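Local coordinates for protein ORF10 (Moritella marina, PDB 6RIW) that forms the ketosynthase-chain length factor didomain of a polyunsaturated fatty acid synthase, which probably carries out the condensing step of acyl-chain elongation, at residues Asn732-Gly744 with Ala802-Lys815. Residues are numbered along the deposited sequence; the frame is centred on the assembly and turned at random.
Sequences NILDQQQWLVGEG and AHASGFSAENNAEK
W739 lays the five-membered part of its indole over the outer end of the F807 ring in an offset stack, centroids 4.6 Å apart and planes at 18°. W739 CG stands between the backbone N and carbonyl carbon (chi1 59°), with the ring running beside F807 in the same direction; its CD1 comes to 3.5 Å from F807 CE1. Next to the stack, S805 O meets W739 CB at 3.2 Å, and a water links this carbonyl to L740 N. G806 packs its bare CA 4.2 Å from W739 CA.

At the other end, L734, in the 3-10 turn 733-735, lies between A804 and the N811, E814 and K815 side of helix 808-821. Its CD2 reaches A804 CB (3.9 Å) and E814 OE1, while the L734 and K815 side chains run past one another in opposite directions, L734 CB pressed to 3.5 Å from K815 CG. E814 grips loop 802-807: OE2 accepts H803 N and OE1 A804 N through syn lone pairs, and N869 ND2 also bonds OE2. N811 bridges both segments: OD1 takes G806 N from above the amide plane, ND2 gives a weak bond to L734 O (3.2 Å, 129°), and a second water joins ND2 to I733 O and, weakly, A804 O. At the exposed edge D735 OD1 and K815 NZ form a long salt bridge (3.8 Å).

This buried packing within the second ketosynthase-like domain, probably the chain length factor, fastens the loop entering strand 741-752 to loop 802-807 between strand 797-801 and helix 808-821, with strand 826-828 touching L734 and helix 699-706 touching W739.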
loop_
_atom_site.group_PDB
_atom_site.type_symbol
_atom_site.label_atom_id
_atom_site.label_comp_id
_atom_site.label_asym_id
_atom_site.label_seq_id
_atom_site.Cartn_x
_atom_site.Cartn_y
_atom_site.Cartn_z
ATOM N N ASN A 732 13.315 -23.166 -22.792
ATOM C CA ASN A 732 12.324 -22.805 -23.792
ATOM C C ASN A 732 11.189 -21.960 -23.195
ATOM O O ASN A 732 10.503 -21.257 -23.930
ATOM C CB ASN A 732 11.749 -24.063 -24.446
ATOM C CG ASN A 732 11.233 -25.067 -23.423
ATOM O OD1 ASN A 732 11.942 -25.423 -22.475
ATOM N ND2 ASN A 732 9.994 -25.526 -23.606
ATOM N N ILE A 733 10.970 -22.045 -21.873
ATOM C CA ILE A 733 9.964 -21.179 -21.252
ATOM C C ILE A 733 10.288 -19.719 -21.539
ATOM O O ILE A 733 9.375 -18.902 -21.723
ATOM C CB ILE A 733 9.833 -21.464 -19.736
ATOM C CG1 ILE A 733 8.655 -20.709 -19.086
ATOM C CG2 ILE A 733 11.097 -21.081 -19.003
ATOM C CD1 ILE A 733 7.312 -20.781 -19.809
ATOM N N LEU A 734 11.580 -19.373 -21.654
ATOM C CA LEU A 734 11.954 -17.997 -21.978
ATOM C C LEU A 734 11.662 -17.623 -23.421
ATOM O O LEU A 734 11.732 -16.436 -23.752
ATOM C CB LEU A 734 13.433 -17.751 -21.692
ATOM C CG LEU A 734 13.741 -17.699 -20.199
ATOM C CD1 LEU A 734 15.241 -17.522 -19.977
ATOM C CD2 LEU A 734 12.956 -16.561 -19.559
ATOM N N ASP A 735 11.353 -18.591 -24.285
ATOM C CA ASP A 735 10.987 -18.266 -25.663
ATOM C C ASP A 735 9.523 -17.855 -25.816
ATOM O O ASP A 735 9.146 -17.385 -26.892
ATOM C CB ASP A 735 11.266 -19.455 -26.594
ATOM C CG ASP A 735 12.755 -19.768 -26.732
ATOM O OD1 ASP A 735 13.605 -18.890 -26.448
ATOM O OD2 ASP A 735 13.075 -20.913 -27.130
ATOM N N GLN A 736 8.696 -18.037 -24.792
ATOM C CA GLN A 736 7.302 -17.607 -24.844
ATOM C C GLN A 736 7.197 -16.101 -25.063
ATOM O O GLN A 736 7.956 -15.322 -24.485
ATOM C CB GLN A 736 6.594 -17.982 -23.546
ATOM C CG GLN A 736 6.482 -19.464 -23.329
ATOM C CD GLN A 736 5.661 -20.101 -24.409
ATOM O OE1 GLN A 736 6.168 -20.882 -25.213
ATOM N NE2 GLN A 736 4.383 -19.745 -24.459
ATOM N N GLN A 737 6.223 -15.696 -25.876
ATOM C CA GLN A 737 6.009 -14.299 -26.238
ATOM C C GLN A 737 4.769 -13.684 -25.603
ATOM O O GLN A 737 4.444 -12.532 -25.906
ATOM C CB GLN A 737 5.872 -14.175 -27.759
ATOM C CG GLN A 737 7.093 -14.551 -28.544
ATOM C CD GLN A 737 7.386 -13.513 -29.606
ATOM O OE1 GLN A 737 7.932 -12.445 -29.309
ATOM N NE2 GLN A 737 6.986 -13.802 -30.852
ATOM N N GLN A 738 4.042 -14.430 -24.775
ATOM C CA GLN A 738 2.811 -13.952 -24.154
ATOM C C GLN A 738 2.820 -14.361 -22.689
ATOM O O GLN A 738 3.400 -15.395 -22.332
ATOM C CB GLN A 738 1.556 -14.536 -24.850
ATOM C CG GLN A 738 1.455 -14.141 -26.316
ATOM C CD GLN A 738 0.314 -14.813 -27.043
ATOM O OE1 GLN A 738 -0.129 -15.910 -26.680
ATOM N NE2 GLN A 738 -0.163 -14.160 -28.094
ATOM N N TRP A 739 2.157 -13.565 -21.842
ATOM C CA TRP A 739 2.103 -13.871 -20.411
ATOM C C TRP A 739 0.863 -14.705 -20.077
ATOM O O TRP A 739 -0.160 -14.660 -20.772
ATOM C CB TRP A 739 2.142 -12.593 -19.554
ATOM C CG TRP A 739 1.023 -11.605 -19.799
ATOM C CD1 TRP A 739 0.978 -10.637 -20.769
ATOM C CD2 TRP A 739 -0.196 -11.480 -19.047
ATOM N NE1 TRP A 739 -0.199 -9.921 -20.671
ATOM C CE2 TRP A 739 -0.938 -10.419 -19.626
ATOM C CE3 TRP A 739 -0.731 -12.159 -17.941
ATOM C CZ2 TRP A 739 -2.191 -10.037 -19.151
ATOM C CZ3 TRP A 739 -1.962 -11.771 -17.454
ATOM C CH2 TRP A 739 -2.681 -10.703 -18.060
ATOM N N LEU A 740 0.976 -15.503 -19.016
ATOM C CA LEU A 740 -0.092 -16.414 -18.611
ATOM C C LEU A 740 -0.852 -15.887 -17.398
ATOM O O LEU A 740 -0.248 -15.412 -16.423
ATOM C CB LEU A 740 0.492 -17.796 -18.286
ATOM C CG LEU A 740 1.111 -18.552 -19.457
ATOM C CD1 LEU A 740 2.156 -19.558 -18.922
ATOM C CD2 LEU A 740 -0.024 -19.255 -20.209
ATOM N N VAL A 741 -2.181 -15.993 -17.448
ATOM C CA VAL A 741 -3.021 -15.505 -16.349
ATOM C C VAL A 741 -2.930 -16.462 -15.163
ATOM O O VAL A 741 -3.011 -17.690 -15.321
ATOM C CB VAL A 741 -4.482 -15.357 -16.820
ATOM C CG1 VAL A 741 -5.396 -15.100 -15.641
ATOM C CG2 VAL A 741 -4.622 -14.220 -17.866
ATOM N N GLY A 742 -2.749 -15.905 -13.965
ATOM C CA GLY A 742 -2.822 -16.697 -12.747
ATOM C C GLY A 742 -3.140 -15.798 -11.583
ATOM O O GLY A 742 -3.014 -14.574 -11.679
ATOM N N GLU A 743 -3.564 -16.407 -10.473
ATOM C CA GLU A 743 -3.808 -15.607 -9.276
ATOM C C GLU A 743 -3.725 -16.489 -8.038
ATOM O O GLU A 743 -3.738 -17.723 -8.127
ATOM C CB GLU A 743 -5.172 -14.893 -9.340
ATOM C CG GLU A 743 -6.375 -15.836 -9.349
ATOM C CD GLU A 743 -7.700 -15.083 -9.549
ATOM O OE1 GLU A 743 -7.696 -13.836 -9.451
ATOM O OE2 GLU A 743 -8.754 -15.728 -9.806
ATOM N N GLY A 744 -3.646 -15.842 -6.877
ATOM C CA GLY A 744 -3.657 -16.571 -5.628
ATOM C C GLY A 744 -2.911 -15.833 -4.530
ATOM O O GLY A 744 -2.734 -14.621 -4.574
ATOM N N ALA A 802 13.775 -18.804 -13.344
ATOM C CA ALA A 802 13.720 -17.533 -14.057
ATOM C C ALA A 802 12.412 -16.810 -13.747
ATOM O O ALA A 802 11.407 -17.429 -13.392
ATOM C CB ALA A 802 13.833 -17.765 -15.568
ATOM N N HIS A 803 12.437 -15.483 -13.878
ATOM C CA HIS A 803 11.195 -14.718 -13.801
ATOM C C HIS A 803 10.220 -15.181 -14.883
ATOM O O HIS A 803 9.057 -15.481 -14.596
ATOM C CB HIS A 803 11.525 -13.222 -13.929
ATOM C CG HIS A 803 10.366 -12.309 -13.685
ATOM N ND1 HIS A 803 9.657 -12.292 -12.498
ATOM C CD2 HIS A 803 9.795 -11.367 -14.478
ATOM C CE1 HIS A 803 8.690 -11.392 -12.581
ATOM N NE2 HIS A 803 8.758 -10.811 -13.766
ATOM N N ALA A 804 10.703 -15.275 -16.129
ATOM C CA ALA A 804 9.964 -15.819 -17.277
ATOM C C ALA A 804 8.529 -15.282 -17.351
ATOM O O ALA A 804 7.558 -16.034 -17.427
ATOM C CB ALA A 804 9.968 -17.340 -17.250
ATOM N N SER A 805 8.403 -13.960 -17.315
ATOM C CA SER A 805 7.088 -13.332 -17.252
ATOM C C SER A 805 6.297 -13.518 -18.535
ATOM O O SER A 805 5.061 -13.505 -18.504
ATOM C CB SER A 805 7.245 -11.836 -16.986
ATOM O OG SER A 805 7.961 -11.228 -18.058
ATOM N N GLY A 806 6.976 -13.633 -19.674
ATOM C CA GLY A 806 6.267 -13.615 -20.936
ATOM C C GLY A 806 6.093 -12.234 -21.542
ATOM O O GLY A 806 5.522 -12.124 -22.636
ATOM N N PHE A 807 6.562 -11.181 -20.864
ATOM C CA PHE A 807 6.754 -9.884 -21.507
ATOM C C PHE A 807 8.106 -9.902 -22.202
ATOM O O PHE A 807 9.108 -10.259 -21.590
ATOM C CB PHE A 807 6.672 -8.765 -20.469
ATOM C CG PHE A 807 5.340 -8.713 -19.779
ATOM C CD1 PHE A 807 4.263 -8.073 -20.379
ATOM C CD2 PHE A 807 5.140 -9.349 -18.557
ATOM C CE1 PHE A 807 3.026 -8.022 -19.769
ATOM C CE2 PHE A 807 3.895 -9.302 -17.939
ATOM C CZ PHE A 807 2.829 -8.638 -18.560
ATOM N N SER A 808 8.131 -9.537 -23.491
ATOM C CA SER A 808 9.273 -9.920 -24.323
ATOM C C SER A 808 10.578 -9.296 -23.846
ATOM O O SER A 808 11.610 -9.963 -23.845
ATOM C CB SER A 808 9.018 -9.576 -25.798
ATOM O OG SER A 808 8.461 -8.300 -25.919
ATOM N N ALA A 809 10.569 -8.026 -23.444
ATOM C CA ALA A 809 11.828 -7.412 -23.038
ATOM C C ALA A 809 12.411 -8.087 -21.797
ATOM O O ALA A 809 13.639 -8.178 -21.652
ATOM C CB ALA A 809 11.644 -5.914 -22.790
ATOM N N GLU A 810 11.547 -8.534 -20.875
ATOM C CA GLU A 810 12.030 -9.238 -19.683
ATOM C C GLU A 810 12.561 -10.620 -20.037
ATOM O O GLU A 810 13.672 -11.001 -19.621
ATOM C CB GLU A 810 10.906 -9.323 -18.637
ATOM C CG GLU A 810 10.555 -7.936 -18.066
ATOM C CD GLU A 810 9.398 -7.942 -17.043
ATOM O OE1 GLU A 810 8.619 -8.931 -16.980
ATOM O OE2 GLU A 810 9.264 -6.914 -16.320
ATOM N N ASN A 811 11.792 -11.385 -20.820
ATOM C CA ASN A 811 12.270 -12.699 -21.239
ATOM C C ASN A 811 13.588 -12.587 -21.996
ATOM O O ASN A 811 14.498 -13.404 -21.797
ATOM C CB ASN A 811 11.229 -13.399 -22.109
ATOM C CG ASN A 811 10.168 -14.115 -21.296
ATOM O OD1 ASN A 811 9.927 -13.789 -20.127
ATOM N ND2 ASN A 811 9.525 -15.097 -21.906
ATOM N N ASN A 812 13.706 -11.591 -22.879
ATOM C CA ASN A 812 14.909 -11.497 -23.707
ATOM C C ASN A 812 16.126 -11.105 -22.880
ATOM O O ASN A 812 17.232 -11.610 -23.123
ATOM C CB ASN A 812 14.694 -10.511 -24.859
ATOM C CG ASN A 812 13.708 -11.038 -25.902
ATOM O OD1 ASN A 812 13.412 -12.235 -25.952
ATOM N ND2 ASN A 812 13.164 -10.141 -26.705
ATOM N N ALA A 813 15.955 -10.237 -21.877
ATOM C CA ALA A 813 17.082 -9.930 -21.001
ATOM C C ALA A 813 17.529 -11.172 -20.233
ATOM O O ALA A 813 18.735 -11.405 -20.056
ATOM C CB ALA A 813 16.732 -8.783 -20.042
ATOM N N GLU A 814 16.580 -11.997 -19.792
ATOM C CA GLU A 814 16.952 -13.221 -19.085
ATOM C C GLU A 814 17.579 -14.254 -20.017
ATOM O O GLU A 814 18.470 -15.000 -19.591
ATOM C CB GLU A 814 15.738 -13.828 -18.382
ATOM C CG GLU A 814 15.252 -13.016 -17.168
ATOM C CD GLU A 814 14.217 -13.801 -16.354
ATOM O OE1 GLU A 814 13.175 -14.177 -16.946
ATOM O OE2 GLU A 814 14.451 -14.036 -15.133
ATOM N N LYS A 815 17.123 -14.325 -21.275
ATOM C CA LYS A 815 17.731 -15.256 -22.229
ATOM C C LYS A 815 19.190 -14.917 -22.475
ATOM O O LYS A 815 19.996 -15.802 -22.784
ATOM C CB LYS A 815 16.973 -15.238 -23.555
ATOM C CG LYS A 815 15.842 -16.215 -23.657
ATOM C CD LYS A 815 15.108 -16.034 -24.998
ATOM C CE LYS A 815 16.086 -16.081 -26.164
ATOM N NZ LYS A 815 15.428 -15.696 -27.455
HETATM O O HOH W 1 7.695 -17.008 -20.446
HETATM O O HOH W 2 3.495 -15.631 -17.665
#